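Local coordinates for hypothetical protein PA1234 (Pseudomonas aeruginosa, PDB 1Z6N) that is of unknown function but belongs to the thioredoxin family, binds a magnesium ion in the crystal and may have a thiol-based redox role, at residues Val114-Glu119 with Gly156-Ile161; Ile71-Leu76 with Leu88-Lys93; Ala5-Ile10 with Asp98-Arg103. All coordinates share one frame; numbering follows the deposited sequence.

Overall arrangement
From the N terminus, helix 4-10 meets its partner 88 residues further on: interaction 3 joins it to the end of helix 93-99 and the residues just after it. Nested inside that long loop, interaction 2 closes a short loop of 11 residues, packing helix 67-82 against edge strand 86-91. Interaction 1 comes later in the chain and in series with both, setting strand 113-117 against the C-terminal helix 151-164. Interactions 1 and 2 share one sheet face and meet where Leu-76 touches Val-114 and Val-158. Interaction 3 belongs to the other face, where Leu-100 reaches Leu-115 and Ile-91. Together they tie helices to both faces of the sheet in an alpha-beta-alpha sandwich.

Interaction 1: Val114-Glu119 with Gly156-Ile161; sequences VLVLDE and GDVLAI
Val-116 has CG1 anti to its backbone N (chi1 -179°) and CG2 beside that N, a setting that turns both methyls to helix 151-164. On the helix, Ile-161 holds CG2 anti to its own N and sends CG1 and CD1 along the other branch (chi1 -69°), so two of its methyls reach the valine. Ile-161 CG2 sits 3.8 Å from Val-116 CB and equally near Val-116 CG1, while Ile-161 CD1 meets Val-116 CG2 at 3.8 Å. The two side chains cross obliquely, each branch of one lying on a branch of the other. One turn earlier, Val-158 adds a lighter touch, its CG1 coming 4.1 Å from Val-116 CG2. Leu-58 of the neighbouring strand 56-61 touches both valines and carries the packing on across the sheet. Leu-115 and Leu-117 point to the other face, in the usual alternation of a strand. The backbone of Val-116 is meanwhile bonded to Leu-124 and Gly-125 of strand 123-128, so its polar groups are engaged within the sheet. What joins helix to strand here is thus purely apolar, branched methyls meeting methyls, consistent with hydrophobic burial and dispersion fixing the C-terminal helix on the sheet.

Interaction 2: Ile71-Leu76 with Leu88-Lys93; sequences INLAAL and LAIISK
Leu-88 rises from strand 86-91 toward helix 67-82 and spreads its two methyls over Leu-76. CD2 lies against the root of that side chain, 4.1 Å from Leu-76 CB, whereas CD1 touches the helix backbone at 3.7 Å from Leu-76 O. The Leu-88 side chain runs with CG beside its backbone N (chi1 -78°), then turns at CG so that this fork faces the helix. Leu-76 itself does not return the approach with its methyls: they extend past the contact to Val-114 and Val-158. One turn back on the helix, Leu-73 points a forked end at the strand. Its CD2 faces Leu-88 CD2 at 4.5 Å, and its CD1 faces Ile-90 CD1 at 4.4 Å, two looser meetings of methyl with methyl. Ile-90 and Leu-73 both also touch Val-60 of strand 56-61 and Phe-14 and Phe-17 of helix 14-19, so aromatic rings help enclose this part of the core. The axes of helix segment 71-76 and strand segment 88-91 run roughly antiparallel (154°), 10.9 Å apart at their closest. This is the packing of a right-handed beta-alpha-beta crossover, strand 56-61, helix 67-82 and strand 86-91, as in the thioredoxin fold; Cys-66 precedes the helix and Cys-69 lies in its first turn, spaced as in a thioredoxin-type CxxC motif, which Leu-73 adjoins.

Interaction 3: Ala5-Ile10 with Asp98-Arg103; sequences AELFDI and DDLRQR
Leu-7 and Leu-100 form the closely packed part of the contact, methyl to methyl, with Leu-7 CD1 3.9 Å from Leu-100 CD2. The side chains run past each other in opposite directions, overlapping at their ends. In Leu-100 CG lies beside the backbone N (chi1 -70°), and a terminal methyl reaches Leu-7. Leu-7 also rests on Leu-59 of strand 56-61, and Leu-100 on Ile-91, so the pair sits over the sheet as part of its hydrophobic cover. Toward solvent the fit is looser. The carboxylate of Asp-99 comes to the other methyl of Leu-7, OD2 standing 4.4 Å from CD2, but that oxygen accepts a hydrogen bond from the backbone N of Ala-2. Arg-103 NH1 stays 5.0 Å from Leu-7 CD1, short of contact with residues 5-10; Arg-103 makes a cation-pi contact with Tyr-4, which starts the same helix, and a weak hydrogen bond from NH1 to Ala-2 O. The two segments therefore meet through apolar contact at the inner side, while the polar groups at the outer side turn to the N-terminal residues. Hydrophobic burial probably holds the helix, while polar and cation-pi contacts probably help settle the N-terminal residues and its start.

Interaction 1: Val114-Glu119 with Gly156-Ile161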
loop_
_atom_site.group_PDB
_atom_site.type_symbol
_atom_site.label_atom_id
_atom_site.label_comp_id
_atom_site.label_asym_id
_atom_site.label_seq_id
_atom_site.Cartn_x
_atom_site.Cartn_y
_atom_site.Cartn_z
ATOM N N VAL A 114 -3.176 4.296 2.437
ATOM C CA VAL A 114 -3.744 3.003 2.140
ATOM C C VAL A 114 -4.869 2.719 3.132
ATOM O O VAL A 114 -4.626 2.569 4.329
ATOM C CB VAL A 114 -2.683 1.881 2.223
ATOM C CG1 VAL A 114 -3.300 0.540 1.899
ATOM C CG2 VAL A 114 -1.509 2.161 1.254
ATOM N N LEU A 115 -6.091 2.642 2.617
ATOM C CA LEU A 115 -7.247 2.311 3.449
ATOM C C LEU A 115 -7.564 0.833 3.282
ATOM O O LEU A 115 -7.768 0.365 2.161
ATOM C CB LEU A 115 -8.442 3.180 3.043
ATOM C CG LEU A 115 -8.200 4.698 3.083
ATOM C CD1 LEU A 115 -9.498 5.399 2.676
ATOM C CD2 LEU A 115 -7.762 5.163 4.471
ATOM N N VAL A 116 -7.577 0.096 4.391
ATOM C CA VAL A 116 -7.832 -1.338 4.365
ATOM C C VAL A 116 -9.311 -1.556 4.607
ATOM O O VAL A 116 -9.834 -1.182 5.669
ATOM C CB VAL A 116 -6.997 -2.077 5.437
ATOM C CG1 VAL A 116 -7.251 -3.577 5.376
ATOM C CG2 VAL A 116 -5.516 -1.756 5.249
ATOM N N LEU A 117 -9.983 -2.128 3.614
ATOM C CA LEU A 117 -11.434 -2.312 3.647
ATOM C C LEU A 117 -11.765 -3.799 3.582
ATOM O O LEU A 117 -11.042 -4.574 2.947
ATOM C CB LEU A 117 -12.096 -1.592 2.472
ATOM C CG LEU A 117 -11.859 -0.091 2.294
ATOM C CD1 LEU A 117 -12.149 0.314 0.863
ATOM C CD2 LEU A 117 -12.773 0.691 3.198
ATOM N N ASP A 118 -12.850 -4.200 4.238
ATOM C CA ASP A 118 -13.308 -5.579 4.124
ATOM C C ASP A 118 -14.224 -5.755 2.904
ATOM O O ASP A 118 -14.376 -4.826 2.102
ATOM C CB ASP A 118 -13.949 -6.060 5.436
ATOM C CG ASP A 118 -15.310 -5.432 5.717
ATOM O OD1 ASP A 118 -15.862 -4.729 4.847
ATOM O OD2 ASP A 118 -15.829 -5.672 6.833
ATOM N N GLU A 119 -14.820 -6.935 2.744
ATOM C CA GLU A 119 -15.647 -7.176 1.566
ATOM C C GLU A 119 -16.923 -6.315 1.525
ATOM O O GLU A 119 -17.459 -6.072 0.446
ATOM C CB GLU A 119 -15.958 -8.665 1.377
ATOM C CG GLU A 119 -16.118 -9.032 -0.108
ATOM C CD GLU A 119 -16.412 -10.507 -0.349
ATOM O OE1 GLU A 119 -16.500 -11.282 0.628
ATOM O OE2 GLU A 119 -16.556 -10.887 -1.533
ATOM N N GLY A 156 3.501 -6.504 6.351
ATOM C CA GLY A 156 3.201 -6.862 7.751
ATOM C C GLY A 156 2.238 -5.886 8.405
ATOM O O GLY A 156 1.316 -6.302 9.111
ATOM N N ASP A 157 2.438 -4.590 8.166
ATOM C CA ASP A 157 1.553 -3.586 8.762
ATOM C C ASP A 157 0.112 -3.773 8.272
ATOM O O ASP A 157 -0.845 -3.693 9.054
ATOM C CB ASP A 157 1.997 -2.159 8.428
ATOM C CG ASP A 157 3.227 -1.700 9.206
ATOM O OD1 ASP A 157 3.875 -2.511 9.927
ATOM O OD2 ASP A 157 3.536 -0.491 9.069
ATOM N N VAL A 158 -0.054 -3.979 6.964
ATOM C CA VAL A 158 -1.400 -4.157 6.403
ATOM C C VAL A 158 -2.016 -5.462 6.908
ATOM O O VAL A 158 -3.200 -5.495 7.261
ATOM C CB VAL A 158 -1.379 -4.090 4.864
ATOM C CG1 VAL A 158 -2.685 -4.600 4.271
ATOM C CG2 VAL A 158 -1.110 -2.646 4.433
ATOM N N LEU A 159 -1.216 -6.527 6.976
ATOM C CA LEU A 159 -1.730 -7.791 7.509
ATOM C C LEU A 159 -2.186 -7.648 8.956
ATOM O O LEU A 159 -3.197 -8.247 9.336
ATOM C CB LEU A 159 -0.718 -8.943 7.381
ATOM C CG LEU A 159 -0.431 -9.412 5.949
ATOM C CD1 LEU A 159 0.392 -10.687 5.930
ATOM C CD2 LEU A 159 -1.701 -9.569 5.088
ATOM N N ALA A 160 -1.467 -6.861 9.761
ATOM C CA ALA A 160 -1.864 -6.652 11.167
ATOM C C ALA A 160 -3.256 -6.034 11.267
ATOM O O ALA A 160 -4.044 -6.388 12.150
ATOM C CB ALA A 160 -0.850 -5.789 11.920
ATOM N N ILE A 161 -3.561 -5.105 10.364
ATOM C CA ILE A 161 -4.901 -4.518 10.328
ATOM C C ILE A 161 -5.950 -5.586 10.046
ATOM O O ILE A 161 -6.946 -5.684 10.778
ATOM C CB ILE A 161 -5.003 -3.378 9.294
ATOM C CG1 ILE A 161 -4.178 -2.181 9.758
ATOM C CG2 ILE A 161 -6.474 -2.982 9.057
ATOM C CD1 ILE A 161 -3.788 -1.241 8.627
#

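Interaction 2: Ile71-Leu76 with Leu88-Lys93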
loop_
_atom_site.group_PDB
_atom_site.type_symbol
_atom_site.label_atom_id
_atom_site.label_comp_id
_atom_site.label_asym_id
_atom_site.label_seq_id
_atom_site.Cartn_x
_atom_site.Cartn_y
_atom_site.Cartn_z
ATOM N N ILE A 71 8.015 2.511 -3.306
ATOM C CA ILE A 71 8.466 1.503 -2.338
ATOM C C ILE A 71 7.298 0.693 -1.814
ATOM O O ILE A 71 7.243 -0.517 -1.985
ATOM C CB ILE A 71 9.208 2.168 -1.174
ATOM C CG1 ILE A 71 10.515 2.797 -1.684
ATOM C CG2 ILE A 71 9.504 1.155 -0.058
ATOM C CD1 ILE A 71 11.132 3.840 -0.746
ATOM N N ASN A 72 6.353 1.352 -1.138
ATOM C CA ASN A 72 5.377 0.570 -0.405
ATOM C C ASN A 72 4.330 -0.065 -1.289
ATOM O O ASN A 72 3.804 -1.123 -0.957
ATOM C CB ASN A 72 4.749 1.404 0.701
ATOM C CG ASN A 72 5.776 1.874 1.695
ATOM O OD1 ASN A 72 6.409 1.068 2.376
ATOM N ND2 ASN A 72 5.977 3.190 1.754
ATOM N N LEU A 73 4.023 0.569 -2.420
ATOM C CA LEU A 73 3.056 -0.038 -3.317
ATOM C C LEU A 73 3.659 -1.201 -4.106
ATOM O O LEU A 73 2.944 -2.159 -4.395
ATOM C CB LEU A 73 2.391 1.000 -4.221
ATOM C CG LEU A 73 1.639 2.083 -3.438
ATOM C CD1 LEU A 73 0.963 3.059 -4.424
ATOM C CD2 LEU A 73 0.612 1.477 -2.479
ATOM N N ALA A 74 4.963 -1.148 -4.402
ATOM C CA ALA A 74 5.613 -2.347 -4.964
ATOM C C ALA A 74 5.442 -3.533 -4.000
ATOM O O ALA A 74 5.168 -4.664 -4.420
ATOM C CB ALA A 74 7.089 -2.091 -5.261
ATOM N N ALA A 75 5.598 -3.265 -2.706
ATOM C CA ALA A 75 5.470 -4.332 -1.691
ATOM C C ALA A 75 4.035 -4.845 -1.598
ATOM O O ALA A 75 3.804 -6.063 -1.568
ATOM C CB ALA A 75 5.971 -3.848 -0.327
ATOM N N LEU A 76 3.073 -3.926 -1.540
ATOM C CA LEU A 76 1.672 -4.318 -1.411
ATOM C C LEU A 76 1.164 -5.019 -2.679
ATOM O O LEU A 76 0.364 -5.946 -2.594
ATOM C CB LEU A 76 0.785 -3.133 -0.998
ATOM C CG LEU A 76 1.081 -2.588 0.413
ATOM C CD1 LEU A 76 0.189 -1.392 0.701
ATOM C CD2 LEU A 76 0.900 -3.671 1.497
ATOM N N LEU A 88 -5.708 -4.162 -4.712
ATOM C CA LEU A 88 -5.425 -2.715 -4.650
ATOM C C LEU A 88 -6.112 -1.996 -5.787
ATOM O O LEU A 88 -6.121 -2.494 -6.912
ATOM C CB LEU A 88 -3.921 -2.414 -4.837
ATOM C CG LEU A 88 -2.886 -2.603 -3.741
ATOM C CD1 LEU A 88 -2.765 -4.076 -3.383
ATOM C CD2 LEU A 88 -1.540 -2.065 -4.206
ATOM N N ALA A 89 -6.634 -0.801 -5.492
ATOM C CA ALA A 89 -7.027 0.138 -6.553
ATOM C C ALA A 89 -6.511 1.490 -6.121
ATOM O O ALA A 89 -6.600 1.843 -4.935
ATOM C CB ALA A 89 -8.521 0.180 -6.710
ATOM N N ILE A 90 -5.990 2.262 -7.072
ATOM C CA ILE A 90 -5.242 3.485 -6.723
ATOM C C ILE A 90 -5.862 4.728 -7.362
ATOM O O ILE A 90 -6.063 4.783 -8.578
ATOM C CB ILE A 90 -3.778 3.348 -7.199
ATOM C CG1 ILE A 90 -3.141 2.117 -6.527
ATOM C CG2 ILE A 90 -2.951 4.566 -6.833
ATOM C CD1 ILE A 90 -1.974 1.485 -7.336
ATOM N N ILE A 91 -6.199 5.691 -6.503
ATOM C CA ILE A 91 -6.680 7.021 -6.915
ATOM C C ILE A 91 -5.592 8.049 -6.648
ATOM O O ILE A 91 -4.566 7.738 -6.022
ATOM C CB ILE A 91 -7.960 7.431 -6.165
ATOM C CG1 ILE A 91 -7.700 7.514 -4.648
ATOM C CG2 ILE A 91 -9.096 6.478 -6.507
ATOM C CD1 ILE A 91 -8.892 8.093 -3.835
ATOM N N SER A 92 -5.789 9.257 -7.178
ATOM C CA SER A 92 -4.744 10.288 -7.086
ATOM C C SER A 92 -4.680 10.937 -5.705
ATOM O O SER A 92 -5.631 10.879 -4.914
ATOM C CB SER A 92 -4.988 11.378 -8.109
ATOM O OG SER A 92 -6.124 12.134 -7.708
ATOM N N LYS A 93 -3.568 11.613 -5.411
ATOM C CA LYS A 93 -3.474 12.422 -4.212
ATOM C C LYS A 93 -4.554 13.494 -4.197
ATOM O O LYS A 93 -5.203 13.724 -3.163
ATOM C CB LYS A 93 -2.086 13.062 -4.163
ATOM C CG LYS A 93 -1.883 13.940 -2.938
ATOM C CD LYS A 93 -0.451 14.478 -2.882
ATOM C CE LYS A 93 -0.360 15.652 -1.881
ATOM N NZ LYS A 93 0.966 16.324 -1.906
#

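Interaction 3: Ala5-Ile10 with Asp98-Arg103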
loop_
_atom_site.group_PDB
_atom_site.type_symbol
_atom_site.label_atom_id
_atom_site.label_comp_id
_atom_site.label_asym_id
_atom_site.label_seq_id
_atom_site.Cartn_x
_atom_site.Cartn_y
_atom_site.Cartn_z
ATOM N N ALA A 5 -16.803 2.283 -2.171
ATOM C CA ALA A 5 -17.031 1.403 -3.333
ATOM C C ALA A 5 -16.878 2.178 -4.634
ATOM O O ALA A 5 -16.233 1.701 -5.562
ATOM C CB ALA A 5 -18.406 0.737 -3.243
ATOM N N GLU A 6 -17.437 3.387 -4.675
ATOM C CA GLU A 6 -17.335 4.245 -5.859
ATOM C C GLU A 6 -15.887 4.650 -6.147
ATOM O O GLU A 6 -15.430 4.622 -7.302
ATOM C CB GLU A 6 -18.230 5.486 -5.711
ATOM C CG GLU A 6 -19.706 5.133 -5.825
ATOM C CD GLU A 6 -20.645 6.279 -5.519
ATOM O OE1 GLU A 6 -20.290 7.200 -4.748
ATOM O OE2 GLU A 6 -21.783 6.243 -6.048
ATOM N N LEU A 7 -15.154 5.013 -5.096
ATOM C CA LEU A 7 -13.748 5.377 -5.256
ATOM C C LEU A 7 -12.907 4.182 -5.655
ATOM O O LEU A 7 -12.066 4.272 -6.556
ATOM C CB LEU A 7 -13.189 5.953 -3.952
ATOM C CG LEU A 7 -13.816 7.297 -3.553
ATOM C CD1 LEU A 7 -13.394 7.688 -2.144
ATOM C CD2 LEU A 7 -13.401 8.392 -4.563
ATOM N N PHE A 8 -13.131 3.043 -5.004
ATOM C CA PHE A 8 -12.399 1.828 -5.402
ATOM C C PHE A 8 -12.624 1.460 -6.877
ATOM O O PHE A 8 -11.688 1.082 -7.613
ATOM C CB PHE A 8 -12.770 0.654 -4.479
ATOM C CG PHE A 8 -11.860 -0.534 -4.627
ATOM C CD1 PHE A 8 -10.685 -0.623 -3.883
ATOM C CD2 PHE A 8 -12.171 -1.558 -5.517
ATOM C CE1 PHE A 8 -9.820 -1.702 -4.028
ATOM C CE2 PHE A 8 -11.311 -2.649 -5.650
ATOM C CZ PHE A 8 -10.133 -2.711 -4.909
ATOM N N ASP A 9 -13.869 1.622 -7.312
ATOM C CA ASP A 9 -14.255 1.282 -8.683
ATOM C C ASP A 9 -13.517 2.143 -9.723
ATOM O O ASP A 9 -13.237 1.664 -10.832
ATOM C CB ASP A 9 -15.759 1.420 -8.835
ATOM C CG ASP A 9 -16.235 0.986 -10.183
ATOM O OD1 ASP A 9 -16.148 -0.232 -10.475
ATOM O OD2 ASP A 9 -16.687 1.866 -10.958
ATOM N N ILE A 10 -13.200 3.399 -9.392
ATOM C CA ILE A 10 -12.497 4.257 -10.358
ATOM C C ILE A 10 -10.971 4.271 -10.173
ATOM O O ILE A 10 -10.235 4.812 -11.004
ATOM C CB ILE A 10 -13.042 5.715 -10.412
ATOM C CG1 ILE A 10 -12.849 6.432 -9.063
ATOM C CG2 ILE A 10 -14.502 5.725 -10.902
ATOM C CD1 ILE A 10 -12.824 7.944 -9.198
ATOM N N ASP A 98 -9.625 15.933 -2.114
ATOM C CA ASP A 98 -10.982 16.418 -2.344
ATOM C C ASP A 98 -12.032 15.606 -1.606
ATOM O O ASP A 98 -13.008 16.194 -1.108
ATOM C CB ASP A 98 -11.288 16.442 -3.844
ATOM C CG ASP A 98 -12.674 16.983 -4.144
ATOM O OD1 ASP A 98 -12.879 18.184 -3.922
ATOM O OD2 ASP A 98 -13.518 16.193 -4.613
ATOM N N ASP A 99 -11.850 14.289 -1.504
ATOM C CA ASP A 99 -12.945 13.436 -1.034
ATOM C C ASP A 99 -12.655 12.537 0.155
ATOM O O ASP A 99 -13.575 11.862 0.634
ATOM C CB ASP A 99 -13.513 12.596 -2.165
ATOM C CG ASP A 99 -15.027 12.666 -2.238
ATOM O OD1 ASP A 99 -15.683 13.371 -1.416
ATOM O OD2 ASP A 99 -15.549 12.027 -3.163
ATOM N N LEU A 100 -11.413 12.520 0.640
ATOM C CA LEU A 100 -11.085 11.681 1.794
ATOM C C LEU A 100 -10.596 12.458 3.010
ATOM O O LEU A 100 -10.732 11.982 4.138
ATOM C CB LEU A 100 -10.030 10.630 1.426
ATOM C CG LEU A 100 -10.494 9.515 0.495
ATOM C CD1 LEU A 100 -9.318 8.635 0.113
ATOM C CD2 LEU A 100 -11.630 8.699 1.164
ATOM N N ARG A 101 -9.997 13.628 2.791
ATOM C CA ARG A 101 -9.290 14.301 3.889
ATOM C C ARG A 101 -10.199 14.570 5.089
ATOM O O ARG A 101 -9.871 14.205 6.220
ATOM C CB ARG A 101 -8.594 15.575 3.390
ATOM C CG ARG A 101 -7.449 16.027 4.298
ATOM C CD ARG A 101 -7.074 17.472 4.019
ATOM N NE ARG A 101 -8.142 18.366 4.443
ATOM C CZ ARG A 101 -8.244 19.646 4.108
ATOM N NH1 ARG A 101 -7.342 20.199 3.295
ATOM N NH2 ARG A 101 -9.264 20.365 4.581
ATOM N N GLN A 102 -11.350 15.171 4.840
ATOM C CA GLN A 102 -12.249 15.538 5.942
ATOM C C GLN A 102 -12.920 14.306 6.536
ATOM O O GLN A 102 -13.077 14.197 7.750
ATOM C CB GLN A 102 -13.262 16.582 5.492
ATOM C CG GLN A 102 -12.646 17.966 5.226
ATOM C CD GLN A 102 -12.476 18.809 6.490
ATOM O OE1 GLN A 102 -12.994 19.922 6.578
ATOM N NE2 GLN A 102 -11.735 18.285 7.467
ATOM N N ARG A 103 -13.295 13.376 5.669
ATOM C CA ARG A 103 -13.879 12.112 6.074
ATOM C C ARG A 103 -12.980 11.348 7.084
ATOM O O ARG A 103 -13.455 10.739 8.050
ATOM C CB ARG A 103 -14.089 11.288 4.811
ATOM C CG ARG A 103 -14.785 10.020 5.056
ATOM C CD ARG A 103 -14.858 9.237 3.763
ATOM N NE ARG A 103 -15.852 8.201 3.962
ATOM C CZ ARG A 103 -16.593 7.654 3.003
ATOM N NH1 ARG A 103 -16.464 8.036 1.727
ATOM N NH2 ARG A 103 -17.467 6.711 3.341
#